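Local coordinates for transcriptional regulator ComR (PDB 6HU8), which regulates competence in a streptococcus as a peptide-sensing RNPP-family regulator, and probably binds DNA through its N-terminal helix-turn-helix domain, at residues T13-C17 with Q18-R22. Residues are numbered along the deposited sequence; the frame is centred on the assembly and turned at random.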
loop_
_atom_site.group_PDB
_atom_site.type_symbol
_atom_site.label_atom_id
_atom_site.label_comp_id
_atom_site.label_asym_id
_atom_site.label_seq_id
_atom_site.Cartn_x
_atom_site.Cartn_y
_atom_site.Cartn_z
ATOM N N THR A 13 -11.970 23.673 -19.761
ATOM C CA THR A 13 -12.276 24.943 -20.418
ATOM C C THR A 13 -11.225 25.991 -20.081
ATOM O O THR A 13 -10.779 26.731 -20.957
ATOM C CB THR A 13 -13.676 25.462 -20.041
ATOM O OG1 THR A 13 -14.659 24.566 -20.563
ATOM C CG2 THR A 13 -13.923 26.839 -20.638
ATOM N N GLU A 14 -10.793 26.027 -18.831
ATOM C CA GLU A 14 -9.811 27.029 -18.423
ATOM C C GLU A 14 -8.419 26.739 -18.993
ATOM O O GLU A 14 -7.700 27.660 -19.399
ATOM C CB GLU A 14 -9.742 27.116 -16.903
ATOM C CG GLU A 14 -8.766 28.150 -16.392
ATOM C CD GLU A 14 -9.184 29.565 -16.747
ATOM O OE1 GLU A 14 -8.293 30.383 -17.069
ATOM O OE2 GLU A 14 -10.404 29.857 -16.702
ATOM N N ARG A 15 -8.034 25.463 -19.003
ATOM C CA ARG A 15 -6.773 25.066 -19.617
ATOM C C ARG A 15 -6.725 25.517 -21.080
ATOM O O ARG A 15 -5.733 26.111 -21.529
ATOM C CB ARG A 15 -6.576 23.543 -19.525
ATOM C CG ARG A 15 -5.251 23.073 -20.124
ATOM C CD ARG A 15 -5.030 21.570 -20.025
ATOM N NE ARG A 15 -6.114 20.786 -20.624
ATOM C CZ ARG A 15 -6.305 20.621 -21.931
ATOM N NH1 ARG A 15 -5.508 21.218 -22.810
ATOM N NH2 ARG A 15 -7.317 19.877 -22.368
ATOM N N GLU A 16 -7.796 25.228 -21.816
ATOM C CA GLU A 16 -7.870 25.574 -23.237
ATOM C C GLU A 16 -7.906 27.077 -23.424
ATOM O O GLU A 16 -7.252 27.616 -24.303
ATOM C CB GLU A 16 -9.095 24.938 -23.887
ATOM C CG GLU A 16 -8.894 23.458 -24.186
ATOM C CD GLU A 16 -10.174 22.758 -24.601
ATOM O OE1 GLU A 16 -11.251 23.397 -24.558
ATOM O OE2 GLU A 16 -10.094 21.562 -24.964
ATOM N N CYS A 17 -8.670 27.747 -22.571
ATOM C CA CYS A 17 -8.715 29.200 -22.552
ATOM C C CYS A 17 -7.303 29.785 -22.485
ATOM O O CYS A 17 -7.019 30.795 -23.105
ATOM C CB CYS A 17 -9.550 29.676 -21.357
ATOM S SG CYS A 17 -10.171 31.344 -21.513
ATOM N N GLN A 18 -6.413 29.144 -21.733
ATOM C CA GLN A 18 -5.031 29.623 -21.617
ATOM C C GLN A 18 -4.118 29.024 -22.695
ATOM O O GLN A 18 -2.895 29.186 -22.633
ATOM C CB GLN A 18 -4.455 29.309 -20.223
ATOM C CG GLN A 18 -5.276 29.889 -19.038
ATOM C CD GLN A 18 -4.592 29.707 -17.697
ATOM O OE1 GLN A 18 -3.372 29.527 -17.626
ATOM N NE2 GLN A 18 -5.372 29.751 -16.617
ATOM N N GLN A 19 -4.720 28.320 -23.655
ATOM C CA GLN A 19 -3.988 27.678 -24.755
ATOM C C GLN A 19 -2.850 26.821 -24.218
ATOM O O GLN A 19 -1.720 26.835 -24.718
ATOM C CB GLN A 19 -3.490 28.737 -25.743
ATOM C CG GLN A 19 -4.642 29.548 -26.333
ATOM C CD GLN A 19 -4.205 30.581 -27.368
ATOM O OE1 GLN A 19 -3.074 31.065 -27.347
ATOM N NE2 GLN A 19 -5.116 30.922 -28.279
ATOM N N MET A 20 -3.180 26.058 -23.180
ATOM C CA MET A 20 -2.212 25.237 -22.474
ATOM C C MET A 20 -2.452 23.766 -22.804
ATOM O O MET A 20 -3.557 23.251 -22.618
ATOM C CB MET A 20 -2.313 25.475 -20.961
ATOM C CG MET A 20 -1.181 24.837 -20.161
ATOM S SD MET A 20 -1.334 24.925 -18.346
ATOM C CE MET A 20 -0.913 26.649 -18.032
ATOM N N SER A 21 -1.429 23.089 -23.319
ATOM C CA SER A 21 -1.559 21.669 -23.622
ATOM C C SER A 21 -1.554 20.877 -22.323
ATOM O O SER A 21 -1.148 21.394 -21.286
ATOM C CB SER A 21 -0.432 21.203 -24.523
ATOM O OG SER A 21 0.735 21.035 -23.752
ATOM N N ARG A 22 -2.024 19.635 -22.369
ATOM C CA ARG A 22 -1.998 18.775 -21.185
ATOM C C ARG A 22 -0.586 18.538 -20.703
ATOM O O ARG A 22 -0.334 18.561 -19.492
ATOM C CB ARG A 22 -2.678 17.435 -21.462
ATOM C CG ARG A 22 -4.151 17.603 -21.774
ATOM C CD ARG A 22 -4.854 16.288 -21.658
ATOM N NE ARG A 22 -6.303 16.438 -21.737
ATOM C CZ ARG A 22 -7.016 16.287 -22.845
ATOM N NH1 ARG A 22 -6.415 15.978 -23.991
ATOM N NH2 ARG A 22 -8.335 16.439 -22.800
#
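M20 N bonds back to R15 O (3.0 Å) and Q19 N to E16 O (2.7 Å), the pair of bonds of a Schellman motif that ends helix 3-17. Q19, with phi +52°, is its C' residue. One step earlier Q18 N still makes the helical bond to E14 O (3.1 Å). Beyond M20 the chain turns straight into helix 22-26, with S21 as its N-cap, OG bonded to V24 N. This is the corner between the first two helices of the N-terminal domain of Cro/C1 helix-turn-helix type, which probably binds DNA. Across it reaches R15: CG anti to the backbone N (chi1 -179°) and a bend at chi3 carry NH1 to M20 O (2.8 Å), which lies near the guanidinium plane, while NH1 lies in the carbonyl plane. CG of R22 covers one face of this guanidinium, 3.7 Å from CZ of R15. The two guanidinium planes are 44° apart, with NH2 of R15 3.6 Å from NH2 of R22; E41 of helix 34-41 makes salt bridges to both, to NE of R15 and NH2 of R22, probably offsetting their like charges. On another side of the helix end, Q18 NE2 gives E14 OE1 a nearly straight bond (3.0 Å) on the anti lone pair, and also bonds L59 O of helix 49-59.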